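Local coordinates for malonyl acyl carrier protein transacylase (Streptococcus pneumoniae, PDB 3IM8) that probably transfers the malonyl group from malonyl-CoA to holo acyl carrier protein, a loading step of fatty acid synthesis, at residues 6-11 with 84-89; 66-71 with 272-277; 127-132 with 189-194; 168-173 with 200-205. All coordinates share one frame; numbering follows the deposited sequence.

Contact 1 (6-11 with 84-89); sequences FLFAGQ and DMVAGL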
loop_
_atom_site.group_PDB
_atom_site.type_symbol
_atom_site.label_atom_id
_atom_site.label_comp_id
_atom_site.label_asym_id
_atom_site.label_seq_id
_atom_site.Cartn_x
_atom_site.Cartn_y
_atom_site.Cartn_z
ATOM N N PHE A 6 -4.695 1.058 12.483
ATOM C CA PHE A 6 -3.353 1.312 11.917
ATOM C C PHE A 6 -3.460 1.200 10.382
ATOM O O PHE A 6 -4.024 0.236 9.840
ATOM C CB PHE A 6 -2.285 0.356 12.464
ATOM C CG PHE A 6 -1.892 0.598 13.930
ATOM C CD1 PHE A 6 -2.553 1.540 14.736
ATOM C CD2 PHE A 6 -0.866 -0.136 14.496
ATOM C CE1 PHE A 6 -2.168 1.735 16.089
ATOM C CE2 PHE A 6 -0.470 0.048 15.824
ATOM C CZ PHE A 6 -1.127 0.982 16.626
ATOM N N LEU A 7 -2.927 2.203 9.697
ATOM C CA LEU A 7 -2.976 2.262 8.253
ATOM C C LEU A 7 -1.531 2.105 7.779
ATOM O O LEU A 7 -0.679 2.943 8.084
ATOM C CB LEU A 7 -3.520 3.599 7.846
ATOM C CG LEU A 7 -4.937 3.916 8.341
ATOM C CD1 LEU A 7 -5.332 5.312 7.892
ATOM C CD2 LEU A 7 -6.015 2.887 7.938
ATOM N N PHE A 8 -1.248 1.069 6.998
ATOM C CA PHE A 8 0.173 0.832 6.638
ATOM C C PHE A 8 0.588 1.398 5.258
ATOM O O PHE A 8 -0.065 1.163 4.270
ATOM C CB PHE A 8 0.499 -0.640 6.733
ATOM C CG PHE A 8 0.492 -1.188 8.148
ATOM C CD1 PHE A 8 -0.697 -1.502 8.781
ATOM C CD2 PHE A 8 1.684 -1.459 8.808
ATOM C CE1 PHE A 8 -0.706 -2.039 10.079
ATOM C CE2 PHE A 8 1.701 -2.005 10.067
ATOM C CZ PHE A 8 0.502 -2.290 10.726
ATOM N N ALA A 9 1.695 2.148 5.226
ATOM C CA ALA A 9 2.348 2.640 4.012
ATOM C C ALA A 9 2.489 1.661 2.838
ATOM O O ALA A 9 2.725 0.476 3.039
ATOM C CB ALA A 9 3.786 3.217 4.372
ATOM N N GLY A 10 2.381 2.210 1.623
ATOM C CA GLY A 10 2.681 1.517 0.370
ATOM C C GLY A 10 3.955 1.931 -0.355
ATOM O O GLY A 10 4.711 2.823 0.069
ATOM N N GLN A 11 4.196 1.245 -1.462
ATOM C CA GLN A 11 5.374 1.491 -2.288
ATOM C C GLN A 11 5.382 2.955 -2.715
ATOM O O GLN A 11 4.342 3.501 -2.973
ATOM C CB GLN A 11 5.294 0.566 -3.519
ATOM C CG GLN A 11 6.497 0.490 -4.337
ATOM C CD GLN A 11 6.274 -0.426 -5.513
ATOM O OE1 GLN A 11 5.743 -1.526 -5.365
ATOM N NE2 GLN A 11 6.646 0.047 -6.708
ATOM N N ASP A 84 -7.305 -1.912 16.602
ATOM C CA ASP A 84 -8.574 -2.649 16.594
ATOM C C ASP A 84 -8.929 -3.157 15.201
ATOM O O ASP A 84 -9.672 -4.153 15.031
ATOM C CB ASP A 84 -9.702 -1.760 17.172
ATOM C CG ASP A 84 -9.410 -1.350 18.625
ATOM O OD1 ASP A 84 -9.369 -2.248 19.467
ATOM O OD2 ASP A 84 -9.138 -0.169 18.913
ATOM N N MET A 85 -8.400 -2.467 14.195
ATOM C CA MET A 85 -8.569 -2.844 12.774
ATOM C C MET A 85 -7.330 -2.384 12.022
ATOM O O MET A 85 -6.686 -1.417 12.438
ATOM C CB MET A 85 -9.802 -2.168 12.128
ATOM C CG MET A 85 -11.116 -2.456 12.804
ATOM S SD MET A 85 -12.562 -1.909 11.872
ATOM C CE MET A 85 -12.387 -2.816 10.382
ATOM N N VAL A 86 -7.009 -3.046 10.913
ATOM C CA VAL A 86 -5.885 -2.631 10.063
ATOM C C VAL A 86 -6.258 -2.561 8.584
ATOM O O VAL A 86 -7.234 -3.140 8.182
ATOM C CB VAL A 86 -4.639 -3.546 10.211
ATOM C CG1 VAL A 86 -4.122 -3.548 11.660
ATOM C CG2 VAL A 86 -4.934 -4.982 9.704
ATOM N N ALA A 87 -5.412 -1.886 7.789
ATOM C CA ALA A 87 -5.485 -1.834 6.338
ATOM C C ALA A 87 -4.111 -1.289 5.927
ATOM O O ALA A 87 -3.381 -0.725 6.760
ATOM C CB ALA A 87 -6.608 -0.857 5.870
ATOM N N GLY A 88 -3.761 -1.449 4.661
ATOM C CA GLY A 88 -2.479 -0.933 4.164
ATOM C C GLY A 88 -2.603 -0.736 2.664
ATOM O O GLY A 88 -3.392 -1.436 2.015
ATOM N N LEU A 89 -1.836 0.207 2.116
ATOM C CA LEU A 89 -1.927 0.540 0.695
ATOM C C LEU A 89 -1.098 -0.428 -0.115
ATOM O O LEU A 89 0.134 -0.376 -0.094
ATOM C CB LEU A 89 -1.474 1.984 0.420
ATOM C CG LEU A 89 -1.434 2.486 -1.024
ATOM C CD1 LEU A 89 -2.844 2.801 -1.468
ATOM C CD2 LEU A 89 -0.490 3.741 -1.159
HETATM O O HOH W 1 2.299 -0.480 -2.450
#
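The Phe8 ring meets the 84-89 strand at its edge: CD1 lies 3.4 Å from Ala87 O, which sits in the ring plane, and CE1 reaches Val86 CG1 at 4.1 Å. With CG anti to the carbonyl carbon (chi1 -68°), the ring runs back along the strand to Val86. The Phe6 ring leads away instead, and only its CB approaches Val86 CG1.

The strands pair in parallel, Phe6 with Val86, Leu7 with Ala87 and Phe8 with Gly88. Phe8 N bonds to Ala87 O at 2.8 Å, and Leu89 N bonds to Phe8 O at 2.9 Å. Glycine suits position 88, because a beta carbon there would press tightly on Phe8 CB. At Gly10 it would run into Leu89 O, already 3.2 Å from Gly10 CA. Beyond the strand ends a water joins Gln11 N to Leu89 O.

Leu89 leads into Ser90, the predicted active-site serine, and Gly88-Ser90-Gly92 is consistent with a nucleophile elbow. Strand 4-8 is flanked by 85-88 and by 268-272, which bonds to Leu7; Phe8 packs on helix 92-99, and Phe6 on helix 58-78.

Contact 2 (66-71 with 272-277); sequences LATSVA and IGPGKV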
loop_
_atom_site.group_PDB
_atom_site.type_symbol
_atom_site.label_atom_id
_atom_site.label_comp_id
_atom_site.label_asym_id
_atom_site.label_seq_id
_atom_site.Cartn_x
_atom_site.Cartn_y
_atom_site.Cartn_z
ATOM N N LEU A 66 8.058 -3.184 3.879
ATOM C CA LEU A 66 7.334 -4.092 4.788
ATOM C C LEU A 66 8.072 -4.322 6.124
ATOM O O LEU A 66 7.465 -4.298 7.187
ATOM C CB LEU A 66 6.992 -5.436 4.113
ATOM C CG LEU A 66 6.364 -6.475 5.068
ATOM C CD1 LEU A 66 5.028 -7.031 4.515
ATOM C CD2 LEU A 66 7.353 -7.608 5.487
ATOM N N ALA A 67 9.377 -4.552 6.060
ATOM C CA ALA A 67 10.187 -4.798 7.238
ATOM C C ALA A 67 10.200 -3.556 8.110
ATOM O O ALA A 67 10.066 -3.657 9.322
ATOM C CB ALA A 67 11.597 -5.163 6.831
ATOM N N THR A 68 10.340 -2.380 7.484
ATOM C CA THR A 68 10.353 -1.117 8.208
ATOM C C THR A 68 9.018 -0.835 8.889
ATOM O O THR A 68 8.973 -0.558 10.060
ATOM C CB THR A 68 10.696 -0.002 7.285
ATOM O OG1 THR A 68 12.030 -0.214 6.799
ATOM C CG2 THR A 68 10.626 1.322 8.057
ATOM N N SER A 69 7.938 -0.954 8.140
ATOM C CA SER A 69 6.598 -0.817 8.691
ATOM C C SER A 69 6.271 -1.793 9.809
ATOM O O SER A 69 5.758 -1.371 10.839
ATOM C CB SER A 69 5.576 -1.001 7.583
ATOM O OG SER A 69 5.789 0.010 6.619
ATOM N N VAL A 70 6.475 -3.089 9.581
ATOM C CA VAL A 70 6.275 -4.096 10.657
ATOM C C VAL A 70 7.060 -3.728 11.907
ATOM O O VAL A 70 6.524 -3.809 13.035
ATOM C CB VAL A 70 6.579 -5.520 10.190
ATOM C CG1 VAL A 70 6.425 -6.533 11.321
ATOM C CG2 VAL A 70 5.597 -5.880 9.060
ATOM N N ALA A 71 8.310 -3.308 11.727
ATOM C CA ALA A 71 9.127 -2.849 12.879
ATOM C C ALA A 71 8.497 -1.656 13.630
ATOM O O ALA A 71 8.481 -1.636 14.874
ATOM C CB ALA A 71 10.469 -2.470 12.418
ATOM N N ILE A 272 1.248 4.076 9.898
ATOM C CA ILE A 272 2.539 3.486 10.243
ATOM C C ILE A 272 3.486 3.784 9.082
ATOM O O ILE A 272 3.163 3.440 7.966
ATOM C CB ILE A 272 2.411 1.956 10.368
ATOM C CG1 ILE A 272 1.270 1.582 11.299
ATOM C CG2 ILE A 272 3.808 1.313 10.769
ATOM C CD1 ILE A 272 1.439 2.148 12.710
ATOM N N GLY A 273 4.658 4.372 9.336
ATOM C CA GLY A 273 5.522 4.867 8.258
ATOM C C GLY A 273 6.177 3.716 7.489
ATOM O O GLY A 273 5.957 2.562 7.828
ATOM N N PRO A 274 7.020 4.031 6.487
ATOM C CA PRO A 274 7.514 5.383 6.147
ATOM C C PRO A 274 6.476 6.308 5.562
ATOM O O PRO A 274 5.537 5.847 4.900
ATOM C CB PRO A 274 8.581 5.099 5.071
ATOM C CG PRO A 274 8.215 3.700 4.499
ATOM C CD PRO A 274 7.679 2.974 5.692
ATOM N N GLY A 275 6.662 7.610 5.729
ATOM C CA GLY A 275 5.802 8.568 5.032
ATOM C C GLY A 275 4.476 8.883 5.726
ATOM O O GLY A 275 4.135 8.257 6.730
ATOM N N LYS A 276 3.766 9.863 5.164
ATOM C CA LYS A 276 2.468 10.310 5.618
ATOM C C LYS A 276 1.424 10.395 4.456
ATOM O O LYS A 276 0.519 11.242 4.439
ATOM C CB LYS A 276 2.620 11.630 6.420
ATOM C CG LYS A 276 2.969 12.897 5.652
ATOM C CD LYS A 276 2.931 14.113 6.598
ATOM C CE LYS A 276 4.258 14.946 6.524
ATOM N NZ LYS A 276 4.124 16.052 5.547
ATOM N N VAL A 277 1.515 9.462 3.511
ATOM C CA VAL A 277 0.615 9.481 2.335
ATOM C C VAL A 277 -0.865 9.161 2.720
ATOM O O VAL A 277 -1.770 9.846 2.282
ATOM C CB VAL A 277 1.084 8.527 1.188
ATOM C CG1 VAL A 277 0.039 8.528 0.025
ATOM C CG2 VAL A 277 2.518 8.889 0.673
#
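Ser69 OG stands anti to its own carbonyl carbon and beside the backbone N (chi1 -61°), a turn that brings it to 2.8 Å from Gly273 O. The hydroxyl has a second carbonyl within reach, Ile65 O one helical turn earlier, and a single proton to offer. A small serine suits this place, since the loop backbone comes so close that Ser69 CA is itself 3.5 Å from Gly273 O.

Ile272 has CG2 anti to its backbone N, which sends this methyl to Ser69 O at 3.3 Å while the CG1 branch leads away from the helix. On the far side of Gly273, Pro274 turns its CD to the helix, 3.6 Å from Ser69 OG and 4.1 Å from Thr68 CG2. Thr68 offers this methyl to the loop, while its OG1 bonds to Ala64 O within its own helix. The peptide bond before Pro274 is cis, a form that proline adopts far more readily than other residues. Further on, Gly275 N bonds to Glu295 OE1.

The loop leaves strand 268-272 of the parallel sheet and leads to helix 277-285. Other sides of helix 58-78 meet helices 27-40, through Ala67 and Ala71, and 105-122, through Leu66 and Val70, and Ser69 also touches Ser95 of helix 92-99.

Contact 3 (127-132 with 189-194); sequences SGKMVA and LIPLKV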
loop_
_atom_site.group_PDB
_atom_site.type_symbol
_atom_site.label_atom_id
_atom_site.label_comp_id
_atom_site.label_asym_id
_atom_site.label_seq_id
_atom_site.Cartn_x
_atom_site.Cartn_y
_atom_site.Cartn_z
ATOM N N SER A 127 7.147 1.920 -17.839
ATOM C CA SER A 127 6.177 1.483 -18.895
ATOM C C SER A 127 4.744 2.034 -18.620
ATOM O O SER A 127 4.498 2.599 -17.544
ATOM C CB SER A 127 6.195 -0.048 -19.037
ATOM O OG SER A 127 5.717 -0.652 -17.848
ATOM N N GLY A 128 3.817 1.907 -19.574
ATOM C CA GLY A 128 2.447 2.463 -19.437
ATOM C C GLY A 128 2.265 3.896 -18.888
ATOM O O GLY A 128 3.163 4.710 -18.956
ATOM N N LYS A 129 1.099 4.231 -18.348
ATOM C CA LYS A 129 0.882 5.612 -17.917
ATOM C C LYS A 129 -0.066 5.606 -16.701
ATOM O O LYS A 129 -0.782 4.634 -16.509
ATOM C CB LYS A 129 0.359 6.477 -19.090
ATOM C CG LYS A 129 0.258 8.010 -18.790
ATOM C CD LYS A 129 0.336 8.982 -19.996
ATOM C CE LYS A 129 0.020 10.430 -19.477
ATOM N NZ LYS A 129 0.389 11.627 -20.325
ATOM N N MET A 130 -0.033 6.681 -15.897
ATOM C CA MET A 130 -0.819 6.889 -14.678
ATOM C C MET A 130 -1.159 8.369 -14.547
ATOM O O MET A 130 -0.261 9.233 -14.629
ATOM C CB MET A 130 -0.029 6.416 -13.423
ATOM C CG MET A 130 0.012 4.881 -13.270
ATOM S SD MET A 130 1.100 4.335 -11.956
ATOM C CE MET A 130 0.132 5.080 -10.624
ATOM N N VAL A 131 -2.437 8.691 -14.375
ATOM C CA VAL A 131 -2.762 10.073 -14.257
ATOM C C VAL A 131 -3.589 10.175 -13.027
ATOM O O VAL A 131 -4.458 9.361 -12.850
ATOM C CB VAL A 131 -3.544 10.605 -15.501
ATOM C CG1 VAL A 131 -3.987 12.031 -15.238
ATOM C CG2 VAL A 131 -2.635 10.607 -16.725
ATOM N N ALA A 132 -3.298 11.126 -12.146
ATOM C CA ALA A 132 -4.216 11.442 -11.054
ATOM C C ALA A 132 -5.274 12.416 -11.563
ATOM O O ALA A 132 -4.962 13.508 -12.030
ATOM C CB ALA A 132 -3.476 12.052 -9.863
ATOM N N LEU A 189 -5.527 17.161 -14.047
ATOM C CA LEU A 189 -5.096 15.837 -14.436
ATOM C C LEU A 189 -3.589 15.838 -14.275
ATOM O O LEU A 189 -2.870 16.580 -14.980
ATOM C CB LEU A 189 -5.479 15.583 -15.905
ATOM C CG LEU A 189 -6.961 15.921 -16.129
ATOM C CD1 LEU A 189 -7.297 16.117 -17.581
ATOM C CD2 LEU A 189 -7.791 14.816 -15.586
ATOM N N ILE A 190 -3.085 15.056 -13.334
ATOM C CA ILE A 190 -1.654 15.097 -13.076
ATOM C C ILE A 190 -0.963 13.819 -13.510
ATOM O O ILE A 190 -1.128 12.804 -12.838
ATOM C CB ILE A 190 -1.363 15.323 -11.586
ATOM C CG1 ILE A 190 -2.222 16.489 -11.050
ATOM C CG2 ILE A 190 0.216 15.467 -11.376
ATOM C CD1 ILE A 190 -2.126 16.709 -9.486
ATOM N N PRO A 191 -0.196 13.852 -14.629
ATOM C CA PRO A 191 0.621 12.672 -14.942
ATOM C C PRO A 191 1.575 12.291 -13.802
ATOM O O PRO A 191 2.129 13.158 -13.131
ATOM C CB PRO A 191 1.410 13.092 -16.189
ATOM C CG PRO A 191 0.557 14.142 -16.856
ATOM C CD PRO A 191 -0.017 14.910 -15.646
ATOM N N LEU A 192 1.756 10.991 -13.589
ATOM C CA LEU A 192 2.597 10.485 -12.518
ATOM C C LEU A 192 3.733 9.591 -13.054
ATOM O O LEU A 192 3.486 8.761 -13.932
ATOM C CB LEU A 192 1.737 9.697 -11.518
ATOM C CG LEU A 192 0.471 10.281 -10.901
ATOM C CD1 LEU A 192 -0.078 9.272 -9.902
ATOM C CD2 LEU A 192 0.684 11.628 -10.226
ATOM N N LYS A 193 4.958 9.746 -12.534
ATOM C CA LYS A 193 6.077 8.851 -12.883
ATOM C C LYS A 193 6.581 8.025 -11.667
ATOM O O LYS A 193 7.732 8.211 -11.196
ATOM C CB LYS A 193 7.237 9.631 -13.570
ATOM C CG LYS A 193 7.052 9.931 -15.074
ATOM C CD LYS A 193 7.166 8.628 -15.951
ATOM C CE LYS A 193 6.799 8.917 -17.431
ATOM N NZ LYS A 193 6.669 7.681 -18.334
ATOM N N VAL A 194 5.738 7.082 -11.197
ATOM C CA VAL A 194 5.910 6.399 -9.894
ATOM C C VAL A 194 6.195 4.883 -10.049
ATOM O O VAL A 194 7.028 4.319 -9.329
ATOM C CB VAL A 194 4.674 6.685 -8.960
ATOM C CG1 VAL A 194 4.649 5.795 -7.684
ATOM C CG2 VAL A 194 4.629 8.185 -8.558
HETATM O O HOH W 2 2.757 8.175 -16.522
#
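Ala132 and Ile190 form the tight end of this contact, a hydrogen-bonded antiparallel pair: Ile190 N to Ala132 O and Ala132 N to Ile190 O, both 2.8 Å. Next comes Val131 with Pro191, a non-hydrogen-bonded pair; proline suits it because no N-H is needed there. Val131 CG1 packs 3.9 Å from Leu189 CB. On the other face the small Ala132 CB admits Leu192 CD2 to 4.2 Å, and Leu192 CB lies equally far from Met130 CB.

Strand 188-191 is the edge strand beside 129-134 in a mixed sheet. With helices 138-148 and 171-184, the order 188-191, 129-134, 164-169, 154-161 is that of the ferredoxin-like small subdomain of FabD enzymes.

After the bond from Leu192 N to Met130 O at 2.9 Å, the next link is a water, which accepts from Met130 N and donates to Leu192 O at 2.8 Å. Ile190 and Pro191 are exposed along the outer edge, where Lys129 NZ comes only within 4.3 Å of Pro191 CG. Lys193, beyond Leu192, turns its NZ back toward the start of 127-132 and forms a salt bridge there with Asp126.

Contact 4 (168-173 with 200-205); sequences AGEVVA and TSLLEP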
loop_
_atom_site.group_PDB
_atom_site.type_symbol
_atom_site.label_atom_id
_atom_site.label_comp_id
_atom_site.label_asym_id
_atom_site.label_seq_id
_atom_site.Cartn_x
_atom_site.Cartn_y
_atom_site.Cartn_z
ATOM N N ALA A 168 -4.949 4.168 -14.597
ATOM C CA ALA A 168 -3.716 3.633 -15.118
ATOM C C ALA A 168 -3.950 2.716 -16.338
ATOM O O ALA A 168 -5.093 2.320 -16.624
ATOM C CB ALA A 168 -3.000 2.868 -13.999
ATOM N N GLY A 169 -2.858 2.377 -17.041
ATOM C CA GLY A 169 -2.862 1.355 -18.104
ATOM C C GLY A 169 -1.868 1.675 -19.211
ATOM O O GLY A 169 -0.819 2.228 -18.936
ATOM N N GLU A 170 -2.211 1.350 -20.468
ATOM C CA GLU A 170 -1.296 1.571 -21.618
ATOM C C GLU A 170 -1.343 3.014 -22.160
ATOM O O GLU A 170 -2.339 3.739 -22.005
ATOM C CB GLU A 170 -1.608 0.571 -22.742
ATOM C CG GLU A 170 -1.647 -0.873 -22.292
ATOM C CD GLU A 170 -2.212 -1.800 -23.341
ATOM O OE1 GLU A 170 -3.421 -2.018 -23.374
ATOM O OE2 GLU A 170 -1.439 -2.353 -24.120
ATOM N N VAL A 171 -0.237 3.441 -22.780
ATOM C CA VAL A 171 -0.072 4.866 -23.109
ATOM C C VAL A 171 -1.213 5.403 -23.939
ATOM O O VAL A 171 -1.861 6.338 -23.537
ATOM C CB VAL A 171 1.255 5.175 -23.818
ATOM C CG1 VAL A 171 1.340 6.678 -24.126
ATOM C CG2 VAL A 171 2.440 4.675 -22.977
ATOM N N VAL A 172 -1.463 4.803 -25.099
ATOM C CA VAL A 172 -2.431 5.365 -26.048
ATOM C C VAL A 172 -3.824 5.368 -25.427
ATOM O O VAL A 172 -4.585 6.354 -25.563
ATOM C CB VAL A 172 -2.482 4.566 -27.342
ATOM C CG1 VAL A 172 -3.690 5.028 -28.197
ATOM C CG2 VAL A 172 -1.126 4.686 -28.072
ATOM N N ALA A 173 -4.147 4.262 -24.742
ATOM C CA ALA A 173 -5.440 4.137 -24.073
ATOM C C ALA A 173 -5.605 5.177 -22.965
ATOM O O ALA A 173 -6.675 5.801 -22.841
ATOM C CB ALA A 173 -5.662 2.706 -23.558
ATOM N N THR A 200 -4.222 -2.854 -12.671
ATOM C CA THR A 200 -4.954 -2.999 -13.945
ATOM C C THR A 200 -4.706 -4.441 -14.490
ATOM O O THR A 200 -3.789 -5.145 -14.023
ATOM C CB THR A 200 -4.481 -1.938 -14.999
ATOM O OG1 THR A 200 -3.211 -2.307 -15.565
ATOM C CG2 THR A 200 -4.397 -0.507 -14.385
ATOM N N SER A 201 -5.513 -4.876 -15.467
ATOM C CA SER A 201 -5.291 -6.198 -16.126
ATOM C C SER A 201 -3.903 -6.423 -16.708
ATOM O O SER A 201 -3.488 -7.572 -16.915
ATOM C CB SER A 201 -6.296 -6.417 -17.238
ATOM O OG SER A 201 -7.365 -5.518 -17.027
ATOM N N LEU A 202 -3.173 -5.344 -16.974
ATOM C CA LEU A 202 -1.787 -5.501 -17.465
ATOM C C LEU A 202 -1.006 -6.363 -16.509
ATOM O O LEU A 202 -0.041 -7.024 -16.898
ATOM C CB LEU A 202 -1.100 -4.158 -17.695
ATOM C CG LEU A 202 -1.832 -3.382 -18.796
ATOM C CD1 LEU A 202 -1.617 -1.886 -18.685
ATOM C CD2 LEU A 202 -1.484 -3.934 -20.201
ATOM N N LEU A 203 -1.450 -6.408 -15.251
ATOM C CA LEU A 203 -0.704 -7.178 -14.250
ATOM C C LEU A 203 -1.162 -8.613 -14.106
ATOM O O LEU A 203 -0.678 -9.332 -13.226
ATOM C CB LEU A 203 -0.716 -6.461 -12.883
ATOM C CG LEU A 203 0.498 -5.504 -12.873
ATOM C CD1 LEU A 203 0.357 -4.387 -13.937
ATOM C CD2 LEU A 203 0.741 -4.927 -11.497
ATOM N N GLU A 204 -2.085 -9.041 -14.965
ATOM C CA GLU A 204 -2.605 -10.424 -14.940
ATOM C C GLU A 204 -1.486 -11.479 -14.964
ATOM O O GLU A 204 -1.500 -12.387 -14.150
ATOM C CB GLU A 204 -3.692 -10.655 -16.027
ATOM C CG GLU A 204 -4.790 -11.702 -15.639
ATOM C CD GLU A 204 -4.290 -13.142 -15.782
ATOM O OE1 GLU A 204 -4.875 -14.087 -15.230
ATOM O OE2 GLU A 204 -3.279 -13.342 -16.463
ATOM N N PRO A 205 -0.489 -11.335 -15.861
ATOM C CA PRO A 205 0.685 -12.231 -15.766
ATOM C C PRO A 205 1.371 -12.239 -14.376
ATOM O O PRO A 205 1.752 -13.318 -13.850
ATOM C CB PRO A 205 1.658 -11.672 -16.833
ATOM C CG PRO A 205 0.763 -10.976 -17.862
ATOM C CD PRO A 205 -0.444 -10.453 -17.058
#
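Leu202 reaches across to Gly169 and Glu170 with the fork of its side chain. From CB, which points toward the other segment, CG is set anti to the carbonyl carbon (chi1 -63°); these two carbons act as a stalk, and the methyls do the touching. CD1 comes down on the backbone of Gly169, 3.5 Å from its CA and 3.6 Å from its C. CD2 crosses the aliphatic part of Glu170, 3.7 Å from CG, which CD1 approaches as closely, and 3.9 Å from CD. Leucine, branched at CG, is well suited to cover both neighbours at once. Glu170 offers its CG to Leu202, while OE1 bonds to Val153 N.

Glycine suits position 169: at its phi of 147° and psi of -145°, a beta carbon would press against Ala168 O. Beside it, Thr200 CG2 packs 3.7 Å from Ala168 CB, methyl against methyl. The threonine's OG1, between backbone N and carbonyl carbon, faces its own chain, receiving a weak bond from Leu202 N at 3.3 Å as in an ST turn; it also bonds to Pro197 O. No hydrogen bond joins the two segments.

Thr200 follows His199, a predicted active-site residue. The contact sets the turn leading into helix 204-215 against the end of strand 164-169, just where helix 171-184 begins and strands 129-134 and 154-161 lie to either side.

Contacts 1 and 2 lie 9 Å apart between centres in the parallel-sheet part, where strand 4-8 joins 85-88 to 268-272 and Leu7 O probably bonds to Ile272 N. Contacts 3 and 4, 12 Å apart, share the mixed sheet through neighbouring strands 129-134 and 164-169. The two groups stand 23 to 28 Å from each other. Contact 1 closes before contacts 3 and 4 open, and both of these nest inside the loop closed by contact 2, so the smaller subdomain is an insertion into the larger. Predicted active-site residues Ser90, just after contact 1, and His199, just before 200-205, are consistent with catalysis between the subdomains.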